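Local coordinates for transcriptional regulator, SorC family (Enterococcus faecalis, PDB 2O0M), which probably regulates transcription as a DNA-binding protein of the SorC family whose activity is thought to respond to a bound sugar or sugar phosphate, at residues A[107-112]-A[326-331]; A[146-151]-A[189-194]; A[170-175]-A[202-207]; A[238-243]-A[304-309]. All coordinates share one frame; numbering follows the deposited sequence.

Overall arrangement
All four contacts belong to one Rossmann-like alpha/beta domain of the putative sugar-binding family and illustrate how a central parallel sheet is assembled from distant pieces of chain. Interactions 3, 4 and 1 pair neighbouring strands, and interaction 2 lays helix 188-199 against the sheet. Interactions 1 and 4 have centres about 9 Å apart and share a seam, where Ile330 N bonds to Ala305 O. Interactions 2 and 3 lie closer still, about 8 Å between centres, while the centres of 1 and 3 are about 24 Å apart. Gly151 and Ser242 each lie about 4 Å from bound phosphate, probably from the crystallisation liquor, possibly marking a pocket.

Interaction 1 (A[107-112]-A[326-331]); sequences IQRCIV and QTWLIT
The indole of Trp328 lies under the start of the Arg109 side chain, with CB 3.6 Å above the ring plane near its centre. Arg109 CG continues over the same ring system as a CH-pi contact, 3.7 Å from the centroid of the six-membered ring of Trp328. With CG of Arg109 anti to the backbone N (chi1 -172°), the chain first runs across the indole; it then bends, and the guanidinium plane stands 59° from the ring while NH2 forms a salt bridge with Glu98. Ile111 approaches differently, its CD1 meeting the indole edge in plane, 4.0 Å from Trp328 CE3. Beneath these groups two parallel strands of a Rossmann-like sheet run side by side, joined by alternating bonds such as Ile111 N to Leu329 O (2.9 Å) and Thr331 N to Ile111 O (2.9 Å). The opposite face carries Cys110, Leu329, Val112 and Thr331. There Cys110 SG reaches Thr331 CG2 at 3.7 Å, and the Val112 and Thr331 side chains run alongside each other in the same direction. Thr331 OG1 is hydrogen-bonded to Ala307 O in segment 304-309. At the start of the pair, Ile107 CD1 packs on Leu329 CB at 3.8 Å.

Interaction 2 (A[146-151]-A[189-194]); sequences IAVMGG and NSISAV
Val148, the last residue of strand 142-148, faces helix 188-199 at Ser192, with 6.6 Å between their CA atoms. Beyond it the chain leaves the sheet, and Gly150 brings its CA within 5.9 Å of the CA of Ile191. No hydrogen bond joins the two segments, so the contact rests on van der Waals packing. Val148 directs its CB toward the helix; with CG1 anti to the carbonyl carbon (chi1 -60°), CG2 falls between the backbone N and the carbonyl carbon, from where this one methyl touches two helix residues. It lies 3.8 Å from Ile191 CG2 and 3.2 Å from Ser192 OG, a tight approach for a methyl and a hydroxyl oxygen. That oxygen is bonded to Ala188 O one turn earlier in the helix. Ile191 spreads its two branches over the chain leaving the strand: CG2 lies 3.9 Å from Met149 O, whereas CD1 rests 3.9 Å from Gly150 CA. Met149, a selenomethionine, has its CB directed away from the helix, and its buried carbonyl oxygen has no polar partner in the model. Ile191 also touches Met154 and Ala155 of helix 152-159. Gly151 occupies the N-cap position of that helix, with positive phi (102°), and lies about 4 Å from a bound phosphate. A glycine-containing turn from strand to helix at the end of a parallel sheet is characteristic of Rossmann-like folds, where such turns often border the ligand pocket.

Interaction 3 (A[170-175]-A[202-207]); sequences HNLFVP and NYRALY
Asn202 and Arg204 flank Leu172 on one face of a short parallel pairing and, with Pro175 further on, bury much of the surface between the two segments. Leu172 has CG anti to the backbone N (chi1 179°), and its CD1 bends back toward the partner chain. This methyl lies 4.0 Å from Asn202 CB and 3.8 Å from Arg204 CG, fitting between the two polar residues against their aliphatic portions. Asn202 does more with its backbone: its N donates to Asn171 O, and its O receives Phe173 N at 2.8 Å. A water extends the first link, donating to Asn171 O while accepting from Asn202 ND2 at 2.9 Å. These bonds close a beta-alpha-beta unit in which strand 169-175 passes through helix 188-199 into the brief strand 202-203, adding a parallel strand to the Rossmann-like sheet. On the other face Phe173 presents its ring edge to Asn202 O, which lies in the ring plane 3.5 Å from CD2 of Phe173. Arg204 N bonds to Phe173 O, but the bent Arg204 side chain leads away to a salt bridge with Glu228. Past the paired residues the chains move apart, with Pro175 and Leu206 continuing the contact. Pro175 CD sits 3.4 Å from Arg204 O, and its CG packs against Leu206 CB at 3.6 Å; Leu206 also touches Val229 of helix 224-234.

Interaction 4 (A[238-243]-A[304-309]); sequences CVVHSI and VAIAGG
A chi1 of 70° sets CG of His241 between its own backbone N and carbonyl carbon, and chi2 of -76° then turns the imidazole so that one face meets Ala305. Ser242 instead has OG anti to its backbone N (chi1 -168°), from where the hydroxyl reaches across to Ile306 O. Over the histidine ring, Ala305 CA makes a CH-pi contact 4.1 Å from the ring centroid, displaced toward the rim. The methyl of Ala305 comes closer to individual ring atoms, lying 3.6 Å from His241 CE1. Ser242 OG donates to Ile306 O over 2.7 Å, in the carbonyl plane, so this side-chain bond continues the cross-strand links beyond the backbone ladder. That ladder is parallel: Val304 N bonds to Val239 O, His241 N to Val304 O, and Ile306 N to His241 O at 2.8 Å. On the face away from His241, Val240 CG1 meets Ile306 CD1 at 3.7 Å. Further along, Ile243 CB packs against Ala307 CB at 4.2 Å, and Ser242 lies about 4 Å from a bound phosphate. This pairing stands in the middle of the Rossmann-like sheet, between strands 142-148 and 328-332. Helix 122-138 packs on Val304 and Ile306, helix 152-159 on Val240 and Ile306, while Tyr319 of helix 313-320 and Phe273 bring their rings to His241.

Interaction 1 (A[107-112]-A[326-331])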
# COMPACT_ATOMS: atom_id res chain seq x y z
N ILE A 107 15.78 -1.19 -7.46
CA ILE A 107 15.19 -0.22 -6.52
C ILE A 107 16.20 0.30 -5.49
O ILE A 107 17.34 -0.14 -5.49
CB ILE A 107 13.95 -0.82 -5.80
CG1 ILE A 107 14.32 -2.11 -5.06
CG2 ILE A 107 12.86 -1.09 -6.82
CD1 ILE A 107 13.26 -2.59 -4.09
N GLN A 108 15.77 1.23 -4.62
CA GLN A 108 16.67 1.91 -3.67
C GLN A 108 17.14 0.99 -2.56
O GLN A 108 18.32 0.94 -2.20
CB GLN A 108 15.97 3.14 -3.03
CG GLN A 108 16.64 3.65 -1.73
CD GLN A 108 16.41 5.12 -1.40
OE1 GLN A 108 15.70 5.84 -2.08
NE2 GLN A 108 17.04 5.56 -0.31
N ARG A 109 16.20 0.27 -1.99
CA ARG A 109 16.47 -0.43 -0.77
C ARG A 109 15.48 -1.54 -0.59
O ARG A 109 14.31 -1.38 -0.88
CB ARG A 109 16.38 0.56 0.39
CG ARG A 109 16.82 0.04 1.73
CD ARG A 109 18.30 -0.24 1.76
NE ARG A 109 18.52 -1.51 2.45
CZ ARG A 109 18.50 -1.66 3.77
NH1 ARG A 109 18.29 -0.62 4.58
NH2 ARG A 109 18.71 -2.86 4.29
N CYS A 110 15.96 -2.67 -0.12
CA CYS A 110 15.10 -3.76 0.28
C CYS A 110 15.52 -4.15 1.69
O CYS A 110 16.72 -4.31 1.96
CB CYS A 110 15.20 -4.94 -0.68
SG CYS A 110 14.16 -6.33 -0.19
N ILE A 111 14.55 -4.25 2.59
CA ILE A 111 14.77 -4.75 3.94
C ILE A 111 14.13 -6.13 4.01
O ILE A 111 12.94 -6.28 3.75
CB ILE A 111 14.16 -3.83 5.01
CG1 ILE A 111 14.83 -2.46 4.94
CG2 ILE A 111 14.34 -4.44 6.40
CD1 ILE A 111 14.07 -1.35 5.62
N VAL A 112 14.93 -7.14 4.35
CA VAL A 112 14.45 -8.52 4.43
C VAL A 112 14.41 -8.94 5.91
O VAL A 112 15.45 -9.08 6.56
CB VAL A 112 15.35 -9.49 3.64
CG1 VAL A 112 14.87 -10.92 3.82
CG2 VAL A 112 15.38 -9.13 2.16
N GLN A 326 12.66 4.62 -6.67
CA GLN A 326 12.97 5.04 -5.30
C GLN A 326 12.28 4.18 -4.23
O GLN A 326 12.51 4.40 -3.05
CB GLN A 326 12.60 6.51 -5.07
CG GLN A 326 11.10 6.83 -5.05
CD GLN A 326 10.56 7.23 -6.41
OE1 GLN A 326 11.04 6.75 -7.44
NE2 GLN A 326 9.56 8.11 -6.42
N THR A 327 11.46 3.22 -4.66
CA THR A 327 10.70 2.36 -3.74
C THR A 327 11.63 1.65 -2.74
O THR A 327 12.70 1.16 -3.11
CB THR A 327 9.85 1.31 -4.50
OG1 THR A 327 8.89 1.97 -5.34
CG2 THR A 327 9.10 0.38 -3.55
N TRP A 328 11.22 1.63 -1.47
CA TRP A 328 11.81 0.75 -0.47
C TRP A 328 10.87 -0.44 -0.35
O TRP A 328 9.66 -0.26 -0.16
CB TRP A 328 11.89 1.44 0.90
CG TRP A 328 12.95 2.48 1.05
CD1 TRP A 328 13.17 3.55 0.23
CD2 TRP A 328 13.89 2.60 2.12
NE1 TRP A 328 14.22 4.31 0.71
CE2 TRP A 328 14.67 3.74 1.87
CE3 TRP A 328 14.15 1.84 3.26
CZ2 TRP A 328 15.69 4.14 2.72
CZ3 TRP A 328 15.18 2.24 4.11
CH2 TRP A 328 15.93 3.38 3.82
N LEU A 329 11.40 -1.65 -0.47
CA LEU A 329 10.59 -2.86 -0.31
C LEU A 329 10.91 -3.50 1.03
O LEU A 329 12.04 -3.90 1.27
CB LEU A 329 10.85 -3.86 -1.44
CG LEU A 329 10.17 -5.23 -1.30
CD1 LEU A 329 8.65 -5.11 -1.29
CD2 LEU A 329 10.62 -6.17 -2.40
N ILE A 330 9.90 -3.56 1.90
CA ILE A 330 10.00 -4.30 3.17
C ILE A 330 9.36 -5.66 2.93
O ILE A 330 8.19 -5.75 2.56
CB ILE A 330 9.28 -3.60 4.32
CG1 ILE A 330 9.88 -2.21 4.53
CG2 ILE A 330 9.37 -4.46 5.59
CD1 ILE A 330 9.16 -1.34 5.52
N THR A 331 10.14 -6.71 3.13
CA THR A 331 9.67 -8.05 2.84
C THR A 331 10.30 -9.03 3.83
O THR A 331 10.93 -8.63 4.81
CB THR A 331 10.01 -8.41 1.37
OG1 THR A 331 9.32 -9.61 0.97
CG2 THR A 331 11.52 -8.53 1.13

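Interaction 2 (A[146-151]-A[189-194])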
# COMPACT_ATOMS: atom_id res chain seq x y z
N ILE A 146 1.12 11.24 4.52
CA ILE A 146 1.38 9.85 4.19
C ILE A 146 0.08 9.20 3.73
O ILE A 146 -0.86 9.05 4.51
CB ILE A 146 1.94 9.07 5.38
CG1 ILE A 146 3.21 9.72 5.92
CG2 ILE A 146 2.22 7.62 5.00
CD1 ILE A 146 2.98 10.66 7.08
N ALA A 147 0.05 8.82 2.46
CA ALA A 147 -1.11 8.18 1.86
C ALA A 147 -0.94 6.68 1.93
O ALA A 147 0.10 6.14 1.53
CB ALA A 147 -1.28 8.62 0.44
N VAL A 148 -1.94 5.99 2.45
CA VAL A 148 -1.81 4.57 2.71
C VAL A 148 -2.92 3.74 2.07
O VAL A 148 -4.05 4.20 1.91
CB VAL A 148 -1.77 4.27 4.21
CG1 VAL A 148 -0.60 4.98 4.88
CG2 VAL A 148 -3.07 4.65 4.88
N MSE A 149 -2.56 2.52 1.67
CA MSE A 149 -3.53 1.51 1.33
C MSE A 149 -3.85 0.61 2.53
O MSE A 149 -3.13 0.60 3.52
CB MSE A 149 -3.07 0.68 0.14
CG MSE A 149 -3.00 1.47 -1.15
SE MSE A 149 -4.72 2.11 -1.83
CE MSE A 149 -5.51 0.45 -2.21
N GLY A 150 -4.93 -0.14 2.40
CA GLY A 150 -5.37 -1.06 3.45
C GLY A 150 -4.95 -2.49 3.18
O GLY A 150 -3.92 -2.73 2.54
N GLY A 151 -5.75 -3.42 3.66
CA GLY A 151 -5.49 -4.84 3.53
C GLY A 151 -4.95 -5.44 4.80
O GLY A 151 -4.64 -4.73 5.76
N ASN A 189 -9.00 3.83 5.30
CA ASN A 189 -9.39 4.78 6.36
C ASN A 189 -8.99 4.25 7.73
O ASN A 189 -8.47 4.99 8.58
CB ASN A 189 -10.91 5.04 6.39
CG ASN A 189 -11.38 6.11 5.41
OD1 ASN A 189 -12.59 6.17 5.07
ND2 ASN A 189 -10.47 6.94 4.95
N SER A 190 -9.29 2.98 7.95
CA SER A 190 -9.01 2.34 9.24
C SER A 190 -7.52 2.27 9.50
O SER A 190 -7.06 2.59 10.62
CB SER A 190 -9.65 0.97 9.30
OG SER A 190 -11.06 1.09 9.16
N ILE A 191 -6.74 1.89 8.49
CA ILE A 191 -5.28 1.83 8.62
C ILE A 191 -4.76 3.25 8.95
O ILE A 191 -3.92 3.42 9.81
CB ILE A 191 -4.59 1.25 7.34
CG1 ILE A 191 -4.55 -0.29 7.36
CG2 ILE A 191 -3.17 1.72 7.22
CD1 ILE A 191 -5.88 -0.97 7.33
N SER A 192 -5.30 4.28 8.28
CA SER A 192 -4.85 5.66 8.52
C SER A 192 -5.05 6.07 9.98
O SER A 192 -4.16 6.69 10.61
CB SER A 192 -5.62 6.64 7.63
OG SER A 192 -5.42 6.34 6.26
N ALA A 193 -6.21 5.71 10.53
CA ALA A 193 -6.56 6.09 11.89
C ALA A 193 -5.66 5.40 12.89
O ALA A 193 -5.18 6.02 13.85
CB ALA A 193 -8.01 5.80 12.17
N VAL A 194 -5.43 4.11 12.66
CA VAL A 194 -4.56 3.34 13.55
C VAL A 194 -3.12 3.85 13.48
O VAL A 194 -2.47 4.06 14.51
CB VAL A 194 -4.63 1.82 13.24
CG1 VAL A 194 -3.58 1.05 14.05
CG2 VAL A 194 -6.03 1.31 13.55

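Interaction 3 (A[170-175]-A[202-207])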
# COMPACT_ATOMS: atom_id res chain seq x y z
N HIS A 170 5.33 16.80 11.95
CA HIS A 170 3.91 16.52 12.11
C HIS A 170 3.42 15.70 10.94
O HIS A 170 3.40 16.19 9.81
CB HIS A 170 3.12 17.81 12.23
CG HIS A 170 3.65 18.72 13.29
ND1 HIS A 170 3.81 20.08 13.09
CD2 HIS A 170 4.11 18.47 14.53
CE1 HIS A 170 4.32 20.62 14.18
NE2 HIS A 170 4.51 19.67 15.07
N ASN A 171 3.00 14.47 11.22
CA ASN A 171 2.56 13.55 10.18
C ASN A 171 1.05 13.39 10.12
O ASN A 171 0.41 13.16 11.15
CB ASN A 171 3.20 12.18 10.41
CG ASN A 171 4.71 12.24 10.51
OD1 ASN A 171 5.30 11.67 11.43
ND2 ASN A 171 5.34 12.92 9.56
N LEU A 172 0.50 13.51 8.92
CA LEU A 172 -0.91 13.29 8.65
C LEU A 172 -1.08 12.05 7.76
O LEU A 172 -0.44 11.95 6.70
CB LEU A 172 -1.50 14.50 7.93
CG LEU A 172 -2.97 14.46 7.56
CD1 LEU A 172 -3.83 14.53 8.80
CD2 LEU A 172 -3.31 15.56 6.59
N PHE A 173 -1.94 11.13 8.17
CA PHE A 173 -2.22 9.91 7.42
C PHE A 173 -3.58 10.01 6.74
O PHE A 173 -4.58 10.40 7.36
CB PHE A 173 -2.14 8.66 8.31
CG PHE A 173 -0.80 8.45 8.93
CD1 PHE A 173 0.14 7.60 8.35
CD2 PHE A 173 -0.44 9.15 10.09
CE1 PHE A 173 1.39 7.40 8.94
CE2 PHE A 173 0.82 8.97 10.68
CZ PHE A 173 1.74 8.10 10.09
N VAL A 174 -3.60 9.67 5.46
CA VAL A 174 -4.81 9.67 4.68
C VAL A 174 -4.84 8.41 3.82
O VAL A 174 -3.79 7.85 3.49
CB VAL A 174 -4.87 10.90 3.75
CG1 VAL A 174 -4.96 12.17 4.57
CG2 VAL A 174 -3.66 10.96 2.81
N PRO A 175 -6.03 7.95 3.46
CA PRO A 175 -6.10 6.83 2.51
C PRO A 175 -5.61 7.25 1.13
O PRO A 175 -5.87 8.38 0.72
CB PRO A 175 -7.59 6.52 2.46
CG PRO A 175 -8.24 7.84 2.77
CD PRO A 175 -7.38 8.42 3.85
N ASN A 202 -1.79 12.43 13.11
CA ASN A 202 -3.18 12.70 12.85
C ASN A 202 -3.63 12.02 11.57
O ASN A 202 -2.80 11.58 10.78
CB ASN A 202 -3.40 14.20 12.77
CG ASN A 202 -3.36 14.85 14.14
OD1 ASN A 202 -4.32 14.74 14.90
ND2 ASN A 202 -2.25 15.50 14.47
N TYR A 203 -4.94 11.94 11.38
CA TYR A 203 -5.48 11.37 10.15
C TYR A 203 -6.64 12.19 9.65
O TYR A 203 -7.26 12.96 10.39
CB TYR A 203 -5.91 9.90 10.35
CG TYR A 203 -7.19 9.69 11.14
CD1 TYR A 203 -8.40 9.49 10.50
CD2 TYR A 203 -7.17 9.66 12.54
CE1 TYR A 203 -9.57 9.28 11.22
CE2 TYR A 203 -8.33 9.44 13.27
CZ TYR A 203 -9.53 9.26 12.60
OH TYR A 203 -10.70 9.06 13.30
N ARG A 204 -6.91 12.02 8.36
CA ARG A 204 -8.13 12.51 7.76
C ARG A 204 -8.72 11.40 6.90
O ARG A 204 -8.11 10.97 5.94
CB ARG A 204 -7.85 13.76 6.92
CG ARG A 204 -7.50 14.98 7.76
CD ARG A 204 -8.71 15.53 8.48
NE ARG A 204 -9.68 16.08 7.55
CZ ARG A 204 -9.60 17.28 6.99
NH1 ARG A 204 -8.59 18.10 7.26
NH2 ARG A 204 -10.55 17.67 6.16
N ALA A 205 -9.90 10.94 7.28
CA ALA A 205 -10.59 9.90 6.54
C ALA A 205 -11.20 10.50 5.29
O ALA A 205 -11.58 11.67 5.28
CB ALA A 205 -11.66 9.25 7.39
N LEU A 206 -11.28 9.70 4.24
CA LEU A 206 -11.96 10.09 3.03
C LEU A 206 -13.33 9.44 3.12
O LEU A 206 -13.43 8.21 3.12
CB LEU A 206 -11.19 9.60 1.80
CG LEU A 206 -11.85 9.83 0.44
CD1 LEU A 206 -12.01 11.30 0.13
CD2 LEU A 206 -11.01 9.15 -0.62
N TYR A 207 -14.37 10.25 3.23
CA TYR A 207 -15.68 9.73 3.58
C TYR A 207 -16.42 9.32 2.32
O TYR A 207 -17.45 9.87 1.95
CB TYR A 207 -16.43 10.72 4.49
CG TYR A 207 -15.97 10.58 5.93
CD1 TYR A 207 -15.21 11.54 6.55
CD2 TYR A 207 -16.27 9.45 6.67
CE1 TYR A 207 -14.79 11.39 7.88
CE2 TYR A 207 -15.85 9.28 8.01
CZ TYR A 207 -15.11 10.25 8.60
OH TYR A 207 -14.71 10.05 9.92
O HOH W 1 0.16 15.34 12.90

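Interaction 4 (A[238-243]-A[304-309])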
# COMPACT_ATOMS: atom_id res chain seq x y z
N CYS A 238 4.62 10.92 0.93
CA CYS A 238 4.93 9.54 1.27
C CYS A 238 3.72 8.65 0.94
O CYS A 238 2.57 9.08 1.10
CB CYS A 238 5.29 9.45 2.74
SG CYS A 238 5.68 7.82 3.37
N VAL A 239 4.00 7.45 0.43
CA VAL A 239 2.97 6.44 0.20
C VAL A 239 3.46 5.12 0.76
O VAL A 239 4.59 4.73 0.53
CB VAL A 239 2.65 6.28 -1.30
CG1 VAL A 239 1.60 5.18 -1.52
CG2 VAL A 239 2.11 7.58 -1.87
N VAL A 240 2.57 4.43 1.48
CA VAL A 240 2.86 3.10 2.01
C VAL A 240 1.74 2.16 1.59
O VAL A 240 0.55 2.49 1.71
CB VAL A 240 3.04 3.07 3.55
CG1 VAL A 240 3.51 1.71 3.97
CG2 VAL A 240 4.00 4.14 4.00
N HIS A 241 2.12 0.99 1.07
CA HIS A 241 1.15 0.05 0.55
C HIS A 241 1.67 -1.37 0.62
O HIS A 241 2.87 -1.58 0.75
CB HIS A 241 0.81 0.42 -0.89
CG HIS A 241 1.92 0.18 -1.86
ND1 HIS A 241 3.02 1.01 -1.96
CD2 HIS A 241 2.09 -0.78 -2.79
CE1 HIS A 241 3.83 0.55 -2.91
NE2 HIS A 241 3.27 -0.52 -3.45
N SER A 242 0.76 -2.34 0.52
CA SER A 242 1.15 -3.72 0.25
C SER A 242 0.92 -4.02 -1.22
O SER A 242 0.59 -3.14 -2.04
CB SER A 242 0.45 -4.71 1.19
OG SER A 242 1.03 -6.00 1.12
N ILE A 243 1.15 -5.28 -1.57
CA ILE A 243 0.92 -5.80 -2.91
C ILE A 243 0.02 -7.00 -2.72
O ILE A 243 0.34 -7.91 -1.94
CB ILE A 243 2.25 -6.21 -3.58
CG1 ILE A 243 3.17 -4.99 -3.71
CG2 ILE A 243 2.01 -6.84 -4.95
CD1 ILE A 243 4.63 -5.37 -3.91
N VAL A 304 7.01 3.25 0.01
CA VAL A 304 7.36 2.04 0.72
C VAL A 304 6.32 0.98 0.43
O VAL A 304 5.13 1.17 0.74
CB VAL A 304 7.44 2.28 2.25
CG1 VAL A 304 7.93 1.03 2.96
CG2 VAL A 304 8.36 3.46 2.56
N ALA A 305 6.77 -0.12 -0.16
CA ALA A 305 5.95 -1.31 -0.39
C ALA A 305 6.28 -2.33 0.71
O ALA A 305 7.45 -2.59 1.02
CB ALA A 305 6.25 -1.91 -1.73
N ILE A 306 5.24 -2.93 1.29
CA ILE A 306 5.41 -3.92 2.35
C ILE A 306 4.66 -5.17 1.95
O ILE A 306 3.44 -5.16 1.89
CB ILE A 306 4.84 -3.41 3.70
CG1 ILE A 306 5.42 -2.04 4.05
CG2 ILE A 306 5.14 -4.42 4.81
CD1 ILE A 306 4.90 -1.46 5.38
N ALA A 307 5.39 -6.26 1.72
CA ALA A 307 4.76 -7.49 1.25
C ALA A 307 5.70 -8.64 1.52
O ALA A 307 6.89 -8.59 1.17
CB ALA A 307 4.40 -7.41 -0.22
N GLY A 308 5.16 -9.69 2.13
CA GLY A 308 5.96 -10.83 2.51
C GLY A 308 5.24 -12.14 2.29
O GLY A 308 4.05 -12.16 1.92
N GLY A 309 5.97 -13.22 2.53
CA GLY A 309 5.46 -14.58 2.41
C GLY A 309 5.84 -15.17 1.07
O GLY A 309 5.81 -14.50 0.05